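Long-range contacts in 23S rRNA (guanine(2535)-N(1))-methyltransferase (Streptomyces viridochromogenes, PDB 1O9H), which methylates N1 of guanine-2535 in 23S ribosomal RNA, using S-adenosyl-L-methionine as methyl donor, and thereby confers resistance to the orthosomycin antibiotic avilamycin: residues A[50-55]-A[76-81]; A[211-216]-A[233-238]; A[207-212]-A[239-244]. One frame throughout, in Å; residues are numbered along the deposited sequence.

Contact 1. Residues A[50-55]-A[76-81]; sequences DGPVTL and SLRQVI
Val-53 and Leu-55 reach from one strand to the neighbouring strand with both their N-H and C=O groups. Val-53 N gives its hydrogen to Ser-76 O (2.9 Å), and Val-53 O takes one from Arg-78 N at 3.1 Å. Leu-55 N bonds to Gln-79 O, and Leu-55 O receives Ile-81 N at 2.7 Å. The first two donors stand well above the planes of their carbonyls, whereas the last two lie nearly along the C=O axis. The change coincides with a beta bulge at a chain corner: Val-53 pairs with Leu-77 but Thr-54 with Gln-79, and Arg-78 is the extra residue.

Arg-78 points its CB toward segment 50-55, against Pro-52 CB at 3.8 Å. Its CD comes 3.6 Å from Thr-54 OG1, and the bend at chi3 (-40°) then sets the direction of NE; the hydroxyl lies at the edge of the guanidinium, near its plane. One water joins the two, 2.9 Å from Thr-54 OG1 and weakly bonded to Arg-78 NE. The other branch of Thr-54, CG2, lies alongside Gln-79, touching its CG. On the opposite face Leu-55 CD2 meets Val-80 CG1 at 4.3 Å, and both side chains rest on Leu-66.

Asp-170 OD2 accepts a hydrogen bond from Thr-54 N, and Val-80 makes backbone bonds to Pro-146 and Ala-148. In this right-handed, Rossmann-like beta-alpha-beta unit, the apolar face of Val-53, Leu-55, Leu-77 and Val-80 packs on helices 33-44 and 64-72; Thr-54 and Arg-78 make the other polar and water-bridged, near the N-terminal end of strand 53-57.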
ATOM      1  N   ASP A  50      -5.966 -16.226  11.292  1.00 50.78           N
ATOM      2  CA  ASP A  50      -4.781 -15.382  11.277  1.00 51.15           C
ATOM      3  C   ASP A  50      -3.565 -16.051  10.620  1.00 50.49           C
ATOM      4  O   ASP A  50      -3.623 -17.190  10.153  1.00 50.60           O
ATOM      5  CB  ASP A  50      -4.466 -14.894  12.694  1.00 51.55           C
ATOM      6  CG  ASP A  50      -4.253 -16.019  13.658  1.00 52.82           C
ATOM      7  OD1 ASP A  50      -4.854 -17.101  13.445  1.00 53.57           O
ATOM      8  OD2 ASP A  50      -3.503 -15.904  14.658  1.00 55.08           O
ATOM      9  N   GLY A  51      -2.467 -15.312  10.551  1.00 49.73           N
ATOM     10  CA  GLY A  51      -1.276 -15.781   9.875  1.00 48.92           C
ATOM     11  C   GLY A  51      -0.814 -14.816   8.803  1.00 47.98           C
ATOM     12  O   GLY A  51      -1.465 -13.798   8.558  1.00 47.73           O
ATOM     13  N   PRO A  52       0.306 -15.149   8.159  1.00 47.05           N
ATOM     14  CA  PRO A  52       0.876 -14.341   7.071  1.00 46.03           C
ATOM     15  C   PRO A  52      -0.096 -14.120   5.914  1.00 44.22           C
ATOM     16  O   PRO A  52      -0.684 -15.060   5.396  1.00 43.37           O
ATOM     17  CB  PRO A  52       2.068 -15.179   6.584  1.00 46.46           C
ATOM     18  CG  PRO A  52       2.384 -16.109   7.693  1.00 47.20           C
ATOM     19  CD  PRO A  52       1.103 -16.363   8.415  1.00 47.48           C
ATOM     20  N   VAL A  53      -0.216 -12.866   5.512  1.00 42.54           N
ATOM     21  CA  VAL A  53      -1.206 -12.419   4.555  1.00 41.61           C
ATOM     22  C   VAL A  53      -0.525 -12.033   3.240  1.00 39.83           C
ATOM     23  O   VAL A  53       0.575 -11.507   3.233  1.00 38.78           O
ATOM     24  CB  VAL A  53      -1.944 -11.208   5.142  1.00 41.99           C
ATOM     25  CG1 VAL A  53      -2.760 -10.493   4.103  1.00 43.68           C
ATOM     26  CG2 VAL A  53      -2.826 -11.649   6.318  1.00 43.13           C
ATOM     27  N   THR A  54      -1.202 -12.312   2.133  1.00 38.25           N
ATOM     28  CA  THR A  54      -0.791 -11.834   0.816  1.00 37.16           C
ATOM     29  C   THR A  54      -1.518 -10.526   0.560  1.00 35.69           C
ATOM     30  O   THR A  54      -2.728 -10.489   0.578  1.00 35.98           O
ATOM     31  CB  THR A  54      -1.146 -12.868  -0.255  1.00 36.95           C
ATOM     32  OG1 THR A  54      -0.429 -14.067   0.007  1.00 35.45           O
ATOM     33  CG2 THR A  54      -0.672 -12.450  -1.633  1.00 37.39           C
ATOM     34  N   LEU A  55      -0.760  -9.462   0.338  1.00 34.40           N
ATOM     35  CA  LEU A  55      -1.278  -8.102   0.233  1.00 33.41           C
ATOM     36  C   LEU A  55      -1.109  -7.581  -1.192  1.00 32.49           C
ATOM     37  O   LEU A  55      -0.082  -7.744  -1.808  1.00 31.29           O
ATOM     38  CB  LEU A  55      -0.543  -7.207   1.249  1.00 33.51           C
ATOM     39  CG  LEU A  55      -0.619  -5.687   1.107  1.00 33.90           C
ATOM     40  CD1 LEU A  55      -2.022  -5.204   1.410  1.00 34.17           C
ATOM     41  CD2 LEU A  55       0.424  -5.006   2.012  1.00 33.47           C
ATOM     42  N   SER A  76       3.714 -10.092   9.460  1.00 36.78           N
ATOM     43  CA  SER A  76       2.363 -10.485   9.038  1.00 36.81           C
ATOM     44  C   SER A  76       2.239 -10.684   7.533  1.00 35.75           C
ATOM     45  O   SER A  76       1.137 -10.829   7.042  1.00 36.13           O
ATOM     46  CB  SER A  76       1.309  -9.464   9.481  1.00 36.51           C
ATOM     47  OG  SER A  76       1.694  -8.828  10.696  1.00 39.73           O
ATOM     48  N   LEU A  77       3.348 -10.695   6.812  1.00 34.86           N
ATOM     49  CA  LEU A  77       3.306 -10.708   5.363  1.00 34.86           C
ATOM     50  C   LEU A  77       4.050 -11.903   4.781  1.00 35.21           C
ATOM     51  O   LEU A  77       5.227 -12.109   5.045  1.00 34.31           O
ATOM     52  CB  LEU A  77       3.881  -9.407   4.808  1.00 34.41           C
ATOM     53  CG  LEU A  77       3.138  -8.092   5.127  1.00 33.24           C
ATOM     54  CD1 LEU A  77       3.732  -6.981   4.353  1.00 31.48           C
ATOM     55  CD2 LEU A  77       1.667  -8.154   4.812  1.00 32.96           C
ATOM     56  N   ARG A  78       3.326 -12.676   3.986  1.00 36.25           N
ATOM     57  CA  ARG A  78       3.884 -13.761   3.197  1.00 37.66           C
ATOM     58  C   ARG A  78       4.452 -13.178   1.891  1.00 37.08           C
ATOM     59  O   ARG A  78       5.542 -13.535   1.460  1.00 37.06           O
ATOM     60  CB  ARG A  78       2.792 -14.820   2.916  1.00 38.36           C
ATOM     61  CG  ARG A  78       2.941 -15.573   1.600  1.00 43.13           C
ATOM     62  CD  ARG A  78       1.811 -16.562   1.295  1.00 49.12           C
ATOM     63  NE  ARG A  78       1.403 -17.258   2.507  1.00 53.91           N
ATOM     64  CZ  ARG A  78       2.087 -18.239   3.097  1.00 57.98           C
ATOM     65  NH1 ARG A  78       3.229 -18.695   2.581  1.00 60.39           N
ATOM     66  NH2 ARG A  78       1.618 -18.780   4.218  1.00 59.29           N
ATOM     67  N   GLN A  79       3.701 -12.292   1.253  1.00 36.48           N
ATOM     68  CA  GLN A  79       4.205 -11.619   0.068  1.00 36.28           C
ATOM     69  C   GLN A  79       3.334 -10.448  -0.348  1.00 34.68           C
ATOM     70  O   GLN A  79       2.184 -10.363   0.062  1.00 34.71           O
ATOM     71  CB  GLN A  79       4.301 -12.616  -1.079  1.00 37.25           C
ATOM     72  CG  GLN A  79       2.996 -12.843  -1.820  1.00 39.96           C
ATOM     73  CD  GLN A  79       3.227 -13.545  -3.125  1.00 43.31           C
ATOM     74  OE1 GLN A  79       3.967 -13.036  -3.983  1.00 46.50           O
ATOM     75  NE2 GLN A  79       2.608 -14.714  -3.292  1.00 44.93           N
ATOM     76  N   VAL A  80       3.879  -9.551  -1.170  1.00 33.15           N
ATOM     77  CA  VAL A  80       3.117  -8.399  -1.657  1.00 31.83           C
ATOM     78  C   VAL A  80       3.058  -8.285  -3.195  1.00 31.65           C
ATOM     79  O   VAL A  80       4.036  -8.548  -3.891  1.00 30.66           O
ATOM     80  CB  VAL A  80       3.643  -7.093  -1.072  1.00 31.21           C
ATOM     81  CG1 VAL A  80       3.748  -7.202   0.430  1.00 31.70           C
ATOM     82  CG2 VAL A  80       4.963  -6.707  -1.667  1.00 29.63           C
ATOM     83  N   ILE A  81       1.901  -7.865  -3.690  1.00 31.52           N
ATOM     84  CA  ILE A  81       1.660  -7.663  -5.109  1.00 31.98           C
ATOM     85  C   ILE A  81       1.430  -6.177  -5.377  1.00 31.46           C
ATOM     86  O   ILE A  81       0.627  -5.532  -4.700  1.00 29.98           O
ATOM     87  CB  ILE A  81       0.431  -8.448  -5.611  1.00 32.37           C
ATOM     88  CG1 ILE A  81       0.385  -9.899  -5.092  1.00 33.31           C
ATOM     89  CG2 ILE A  81       0.413  -8.447  -7.150  1.00 32.75           C
ATOM     90  CD1 ILE A  81       1.424 -10.772  -5.646  1.00 33.95           C
TER
HETATM   91  O   HOH W   1      -1.451 -16.036   1.843  1.00 45.60           O

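Contact 2. Residues A[211-216]-A[233-238]; sequences AVTDRS and GTRSAV
Val-212 and Asp-214 pair with Val-238 and Ser-236 as antiparallel hydrogen-bonded pairs, and four backbone bonds close the buried part of the contact. Val-212 N and Val-238 O are 3.2 Å apart, Asp-214 N and Ser-236 O 3.0 Å, each with its reciprocal bond. Val-212 and Val-238 lie side by side, their methyls CG2 and CG1 modelled tightly, at 3.3 Å. On the other face, Thr-213 CG2 packs against Arg-235 CD at 3.5 Å, the two side chains crossing at about a right angle. The arginine bends at chi2 and carries its guanidinium on to a salt bridge with Asp-175, which gives its charge a partner inside the protein.

Beyond Asp-214 the regular pairing stops. Ser-236 OG, placed between its own N and carbonyl carbon (chi1 72°), donates to Ser-216 O at 3.1 Å from well above the carbonyl plane. At the exposed end, Arg-215 runs alongside Thr-234, whose OG1 sits 3.2 Å above the guanidinium plane, over its centre; this is contact without a hydrogen bond. Arg-215 NH1 comes 4.3 Å from Arg-235 NH1, over a face of the second guanidinium.

Asp-214 OD1 accepts from Val-188 N, tying the strand end to the loop beside it. Strands 171-175, 209-214 and 235-241 are the 4-5-7 part of the 3-2-1-4-5-7-6 order of class I, Rossmann-like methyltransferases, with 235-241 antiparallel to its neighbours.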
ATOM      1  N   ALA A 211      -9.629  -2.555   1.274  1.00 39.84           N
ATOM      2  CA  ALA A 211      -9.555  -1.291   1.994  1.00 41.05           C
ATOM      3  C   ALA A 211      -9.202  -0.178   1.004  1.00 42.56           C
ATOM      4  O   ALA A 211      -8.141  -0.204   0.419  1.00 42.15           O
ATOM      5  CB  ALA A 211      -8.493  -1.381   3.096  1.00 41.22           C
ATOM      6  N   VAL A 212     -10.105   0.774   0.799  1.00 44.65           N
ATOM      7  CA  VAL A 212      -9.851   1.891  -0.110  1.00 46.33           C
ATOM      8  C   VAL A 212      -9.854   3.180   0.674  1.00 47.99           C
ATOM      9  O   VAL A 212     -10.570   3.303   1.651  1.00 48.18           O
ATOM     10  CB  VAL A 212     -10.890   1.976  -1.246  1.00 46.50           C
ATOM     11  CG1 VAL A 212     -10.816   0.738  -2.147  1.00 46.37           C
ATOM     12  CG2 VAL A 212     -12.287   2.132  -0.696  1.00 46.89           C
ATOM     13  N   THR A 213      -9.037   4.132   0.243  1.00 50.64           N
ATOM     14  CA  THR A 213      -8.888   5.432   0.904  1.00 52.55           C
ATOM     15  C   THR A 213      -9.080   6.551  -0.102  1.00 54.71           C
ATOM     16  O   THR A 213      -8.708   6.413  -1.263  1.00 55.09           O
ATOM     17  CB  THR A 213      -7.493   5.559   1.500  1.00 52.25           C
ATOM     18  OG1 THR A 213      -6.879   4.264   1.554  1.00 53.67           O
ATOM     19  CG2 THR A 213      -7.549   6.019   2.937  1.00 51.41           C
ATOM     20  N   ASP A 214      -9.652   7.657   0.353  1.00 57.56           N
ATOM     21  CA  ASP A 214      -9.855   8.834  -0.483  1.00 59.94           C
ATOM     22  C   ASP A 214      -9.695  10.099   0.346  1.00 62.32           C
ATOM     23  O   ASP A 214      -9.713  10.057   1.577  1.00 62.06           O
ATOM     24  CB  ASP A 214     -11.246   8.796  -1.127  1.00 59.96           C
ATOM     25  CG  ASP A 214     -11.256   9.327  -2.563  1.00 60.54           C
ATOM     26  OD1 ASP A 214     -12.363   9.484  -3.124  1.00 60.99           O
ATOM     27  OD2 ASP A 214     -10.226   9.609  -3.215  1.00 60.97           O
ATOM     28  N   ARG A 215      -9.547  11.229  -0.341  1.00 65.48           N
ATOM     29  CA  ARG A 215      -9.471  12.532   0.320  1.00 68.13           C
ATOM     30  C   ARG A 215     -10.851  13.065   0.735  1.00 69.43           C
ATOM     31  O   ARG A 215     -10.940  14.087   1.411  1.00 69.88           O
ATOM     32  CB  ARG A 215      -8.773  13.544  -0.590  1.00 69.04           C
ATOM     33  CG  ARG A 215      -8.070  14.686   0.149  1.00 72.21           C
ATOM     34  CD  ARG A 215      -6.727  14.306   0.768  1.00 76.37           C
ATOM     35  NE  ARG A 215      -6.047  15.470   1.352  1.00 79.86           N
ATOM     36  CZ  ARG A 215      -4.780  15.480   1.794  1.00 82.83           C
ATOM     37  NH1 ARG A 215      -4.017  14.383   1.721  1.00 83.80           N
ATOM     38  NH2 ARG A 215      -4.269  16.598   2.311  1.00 83.24           N
ATOM     39  N   SER A 216     -11.922  12.374   0.344  1.00 71.04           N
ATOM     40  CA  SER A 216     -13.279  12.772   0.722  1.00 72.31           C
ATOM     41  C   SER A 216     -13.587  12.528   2.203  1.00 73.48           C
ATOM     42  O   SER A 216     -12.734  12.055   2.959  1.00 73.59           O
ATOM     43  CB  SER A 216     -14.315  12.051  -0.145  1.00 72.30           C
ATOM     44  OG  SER A 216     -14.640  10.780   0.385  1.00 72.52           O
ATOM     45  N   GLY A 233      -8.679  13.100   9.724  1.00 70.56           N
ATOM     46  CA  GLY A 233      -8.234  14.352   9.151  1.00 70.46           C
ATOM     47  C   GLY A 233      -8.922  14.550   7.822  1.00 70.35           C
ATOM     48  O   GLY A 233     -10.152  14.621   7.754  1.00 70.31           O
ATOM     49  N   THR A 234      -8.114  14.610   6.768  1.00 70.11           N
ATOM     50  CA  THR A 234      -8.599  14.822   5.410  1.00 69.92           C
ATOM     51  C   THR A 234      -9.045  13.516   4.748  1.00 69.28           C
ATOM     52  O   THR A 234      -9.738  13.538   3.726  1.00 69.24           O
ATOM     53  CB  THR A 234      -7.485  15.471   4.559  1.00 70.23           C
ATOM     54  OG1 THR A 234      -6.323  14.625   4.542  1.00 70.43           O
ATOM     55  CG2 THR A 234      -6.986  16.789   5.199  1.00 70.73           C
ATOM     56  N   ARG A 235      -8.652  12.387   5.339  1.00 68.49           N
ATOM     57  CA  ARG A 235      -8.827  11.067   4.723  1.00 67.66           C
ATOM     58  C   ARG A 235     -10.008  10.272   5.277  1.00 66.45           C
ATOM     59  O   ARG A 235     -10.374  10.418   6.442  1.00 66.24           O
ATOM     60  CB  ARG A 235      -7.542  10.251   4.880  1.00 67.88           C
ATOM     61  CG  ARG A 235      -6.525  10.487   3.777  1.00 68.68           C
ATOM     62  CD  ARG A 235      -6.337   9.285   2.856  1.00 70.29           C
ATOM     63  NE  ARG A 235      -5.629   9.619   1.622  1.00 71.43           N
ATOM     64  CZ  ARG A 235      -4.356  10.009   1.552  1.00 71.91           C
ATOM     65  NH1 ARG A 235      -3.817  10.288   0.369  1.00 71.92           N
ATOM     66  NH2 ARG A 235      -3.610  10.123   2.647  1.00 72.49           N
ATOM     67  N   SER A 236     -10.582   9.428   4.417  1.00 65.10           N
ATOM     68  CA  SER A 236     -11.639   8.489   4.791  1.00 64.06           C
ATOM     69  C   SER A 236     -11.419   7.109   4.142  1.00 63.11           C
ATOM     70  O   SER A 236     -10.873   7.007   3.041  1.00 62.88           O
ATOM     71  CB  SER A 236     -13.020   9.051   4.421  1.00 64.00           C
ATOM     72  OG  SER A 236     -13.229   9.044   3.019  1.00 63.46           O
ATOM     73  N   ALA A 237     -11.846   6.053   4.834  1.00 61.87           N
ATOM     74  CA  ALA A 237     -11.632   4.681   4.377  1.00 60.94           C
ATOM     75  C   ALA A 237     -12.857   3.795   4.586  1.00 59.91           C
ATOM     76  O   ALA A 237     -13.561   3.919   5.584  1.00 59.77           O
ATOM     77  CB  ALA A 237     -10.424   4.075   5.085  1.00 60.91           C
ATOM     78  N   VAL A 238     -13.102   2.905   3.629  1.00 58.75           N
ATOM     79  CA  VAL A 238     -14.158   1.907   3.726  1.00 57.86           C
ATOM     80  C   VAL A 238     -13.584   0.510   3.454  1.00 56.89           C
ATOM     81  O   VAL A 238     -12.755   0.338   2.568  1.00 56.49           O
ATOM     82  CB  VAL A 238     -15.330   2.231   2.754  1.00 57.95           C
ATOM     83  CG1 VAL A 238     -14.923   2.009   1.307  1.00 57.99           C
ATOM     84  CG2 VAL A 238     -16.579   1.411   3.099  1.00 57.99           C
TER

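Contact 3. Residues A[207-212]-A[239-244]; sequences HAVIAV and LVRAAD
Ile-210 and Val-240 form an antiparallel hydrogen-bonded pair, with Ile-210 N to Val-240 O at 2.8 Å and Val-240 N to Ile-210 O at 2.9 Å, while the strand axes run at 154°. A third backbone bond, from Ala-242 N to Ala-208 O, lies just past the strand, where the chain enters helix 242-248.

On one face Ile-210 and Val-240 meet at a slant. Val-240 CG2 fits against Ile-210 CB at 3.8 Å and also touches its CD1. With chi1 at -63°, Val-240 CG2 falls between its backbone N and carbonyl carbon, and this is the methyl that meets the isoleucine. The opposite face carries Val-209, Ala-211, Leu-239 and Arg-241. Val-209 CG1 lies 4.2 Å from Leu-239 CB.

Arg-241, at the N-cap position of the helix, leaves the strand extended and bends at chi3 (-67°), bringing NE to His-207 O. The bond between these two atoms is weak but fairly straight (3.3 Å), and the carbonyl oxygen lies at the edge of the guanidinium. Arg-241 NH2 approaches Val-209 CG2 at 3.9 Å.

Helix 190-201 packs over the Ile-210 and Val-240 face, with Leu-197 touching both and Ala-201 reaching Ala-242. On its other edge strand 209-214 is bonded to strand 171-175, so the pairing lies between strand 171-175 and strand 228-232, with helix 242-248 leading off the end of 235-241.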
ATOM      1  N   HIS A 207     -13.160 -14.543   1.178  1.00 38.54           N
ATOM      2  CA  HIS A 207     -12.884 -13.943   2.483  1.00 37.50           C
ATOM      3  C   HIS A 207     -12.085 -12.614   2.438  1.00 36.73           C
ATOM      4  O   HIS A 207     -12.030 -11.894   3.417  1.00 36.65           O
ATOM      5  CB  HIS A 207     -12.126 -14.974   3.320  1.00 37.38           C
ATOM      6  CG  HIS A 207     -10.699 -15.133   2.907  1.00 37.70           C
ATOM      7  ND1 HIS A 207      -9.655 -14.588   3.626  1.00 36.29           N
ATOM      8  CD2 HIS A 207     -10.145 -15.731   1.824  1.00 37.15           C
ATOM      9  CE1 HIS A 207      -8.521 -14.850   3.004  1.00 37.00           C
ATOM     10  NE2 HIS A 207      -8.788 -15.548   1.911  1.00 37.38           N
ATOM     11  N   ALA A 208     -11.469 -12.295   1.302  1.00 36.60           N
ATOM     12  CA  ALA A 208     -10.581 -11.128   1.182  1.00 35.98           C
ATOM     13  C   ALA A 208     -11.217  -9.825   1.636  1.00 35.95           C
ATOM     14  O   ALA A 208     -12.382  -9.589   1.385  1.00 35.99           O
ATOM     15  CB  ALA A 208     -10.092 -10.996  -0.233  1.00 35.58           C
ATOM     16  N   VAL A 209     -10.454  -8.994   2.335  1.00 36.21           N
ATOM     17  CA  VAL A 209     -10.910  -7.668   2.730  1.00 36.30           C
ATOM     18  C   VAL A 209     -10.296  -6.631   1.785  1.00 36.82           C
ATOM     19  O   VAL A 209      -9.112  -6.706   1.455  1.00 36.94           O
ATOM     20  CB  VAL A 209     -10.530  -7.357   4.200  1.00 36.23           C
ATOM     21  CG1 VAL A 209     -10.936  -5.949   4.583  1.00 36.69           C
ATOM     22  CG2 VAL A 209     -11.194  -8.339   5.152  1.00 35.64           C
ATOM     23  N   ILE A 210     -11.103  -5.667   1.353  1.00 37.60           N
ATOM     24  CA  ILE A 210     -10.657  -4.588   0.462  1.00 37.67           C
ATOM     25  C   ILE A 210     -10.736  -3.279   1.209  1.00 38.61           C
ATOM     26  O   ILE A 210     -11.789  -2.929   1.707  1.00 39.31           O
ATOM     27  CB  ILE A 210     -11.546  -4.507  -0.786  1.00 37.17           C
ATOM     28  CG1 ILE A 210     -11.589  -5.844  -1.516  1.00 36.07           C
ATOM     29  CG2 ILE A 210     -11.036  -3.433  -1.752  1.00 37.69           C
ATOM     30  CD1 ILE A 210     -12.710  -5.930  -2.519  1.00 36.04           C
ATOM     31  N   ALA A 211      -9.629  -2.555   1.274  1.00 39.84           N
ATOM     32  CA  ALA A 211      -9.555  -1.291   1.994  1.00 41.05           C
ATOM     33  C   ALA A 211      -9.202  -0.178   1.004  1.00 42.56           C
ATOM     34  O   ALA A 211      -8.141  -0.204   0.419  1.00 42.15           O
ATOM     35  CB  ALA A 211      -8.493  -1.381   3.096  1.00 41.22           C
ATOM     36  N   VAL A 212     -10.105   0.774   0.799  1.00 44.65           N
ATOM     37  CA  VAL A 212      -9.851   1.891  -0.110  1.00 46.33           C
ATOM     38  C   VAL A 212      -9.854   3.180   0.674  1.00 47.99           C
ATOM     39  O   VAL A 212     -10.570   3.303   1.651  1.00 48.18           O
ATOM     40  CB  VAL A 212     -10.890   1.976  -1.246  1.00 46.50           C
ATOM     41  CG1 VAL A 212     -10.816   0.738  -2.147  1.00 46.37           C
ATOM     42  CG2 VAL A 212     -12.287   2.132  -0.696  1.00 46.89           C
ATOM     43  N   LEU A 239     -14.028  -0.477   4.232  1.00 55.90           N
ATOM     44  CA  LEU A 239     -13.566  -1.858   4.107  1.00 54.94           C
ATOM     45  C   LEU A 239     -14.720  -2.725   3.683  1.00 54.72           C
ATOM     46  O   LEU A 239     -15.777  -2.670   4.288  1.00 54.60           O
ATOM     47  CB  LEU A 239     -13.031  -2.373   5.439  1.00 54.65           C
ATOM     48  CG  LEU A 239     -11.997  -1.472   6.131  1.00 53.92           C
ATOM     49  CD1 LEU A 239     -11.421  -2.165   7.351  1.00 53.20           C
ATOM     50  CD2 LEU A 239     -10.884  -1.097   5.171  1.00 54.09           C
ATOM     51  N   VAL A 240     -14.526  -3.517   2.637  1.00 54.51           N
ATOM     52  CA  VAL A 240     -15.560  -4.423   2.159  1.00 54.64           C
ATOM     53  C   VAL A 240     -15.023  -5.837   1.934  1.00 54.50           C
ATOM     54  O   VAL A 240     -13.833  -6.039   1.720  1.00 54.53           O
ATOM     55  CB  VAL A 240     -16.215  -3.901   0.841  1.00 54.82           C
ATOM     56  CG1 VAL A 240     -16.916  -2.572   1.087  1.00 55.14           C
ATOM     57  CG2 VAL A 240     -15.194  -3.778  -0.284  1.00 54.70           C
ATOM     58  N   ARG A 241     -15.915  -6.815   1.966  1.00 54.32           N
ATOM     59  CA  ARG A 241     -15.521  -8.197   1.772  1.00 54.27           C
ATOM     60  C   ARG A 241     -15.865  -8.601   0.354  1.00 54.20           C
ATOM     61  O   ARG A 241     -16.927  -8.254  -0.146  1.00 53.89           O
ATOM     62  CB  ARG A 241     -16.230  -9.102   2.784  1.00 54.43           C
ATOM     63  CG  ARG A 241     -16.031 -10.590   2.510  1.00 54.69           C
ATOM     64  CD  ARG A 241     -16.133 -11.470   3.723  1.00 54.31           C
ATOM     65  NE  ARG A 241     -15.042 -11.245   4.669  1.00 54.35           N
ATOM     66  CZ  ARG A 241     -15.162 -10.640   5.845  1.00 53.43           C
ATOM     67  NH1 ARG A 241     -16.319 -10.148   6.269  1.00 53.90           N
ATOM     68  NH2 ARG A 241     -14.100 -10.519   6.610  1.00 53.74           N
ATOM     69  N   ALA A 242     -14.958  -9.329  -0.287  1.00 54.19           N
ATOM     70  CA  ALA A 242     -15.156  -9.804  -1.649  1.00 54.61           C
ATOM     71  C   ALA A 242     -16.490 -10.530  -1.843  1.00 55.43           C
ATOM     72  O   ALA A 242     -17.170 -10.329  -2.856  1.00 55.09           O
ATOM     73  CB  ALA A 242     -14.001 -10.718  -2.055  1.00 54.55           C
ATOM     74  N   ALA A 243     -16.855 -11.378  -0.881  1.00 56.31           N
ATOM     75  CA  ALA A 243     -18.117 -12.131  -0.935  1.00 57.47           C
ATOM     76  C   ALA A 243     -19.356 -11.225  -1.003  1.00 58.27           C
ATOM     77  O   ALA A 243     -20.259 -11.465  -1.799  1.00 58.29           O
ATOM     78  CB  ALA A 243     -18.221 -13.075   0.266  1.00 57.50           C
ATOM     79  N   ASP A 244     -19.380 -10.201  -0.155  1.00 59.53           N
ATOM     80  CA  ASP A 244     -20.452  -9.206  -0.120  1.00 60.55           C
ATOM     81  C   ASP A 244     -20.596  -8.440  -1.425  1.00 61.65           C
ATOM     82  O   ASP A 244     -21.716  -8.170  -1.866  1.00 61.69           O
ATOM     83  CB  ASP A 244     -20.212  -8.199   1.012  1.00 60.50           C
ATOM     84  CG  ASP A 244     -20.378  -8.818   2.391  1.00 60.58           C
ATOM     85  OD1 ASP A 244     -21.094  -9.829   2.505  1.00 61.20           O
ATOM     86  OD2 ASP A 244     -19.835  -8.364   3.419  1.00 60.82           O
TER

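All three contacts belong to one seven-stranded mixed sheet. Contacts 2 and 3 are successive parts of the same antiparallel pairing, strand 209-214 with 235-241; they share Ala-211 and Val-212, and their centres lie 15 Å apart. Contact 1 is a parallel pairing nearer the other edge, its centre also 15 Å from that of contact 3 and 23 Å from that of contact 2. Strand 171-175 bridges the gap: its side chains touch Leu-55 of contact 1 and Ala-211, and the preceding Asp-170 bonds to both Thr-54 and Val-209. In Rossmann-like methyltransferases S-adenosyl-L-methionine binds at the C-terminal ends of the parallel strands; contact 1 lies at the N-terminal end of strand 53-57.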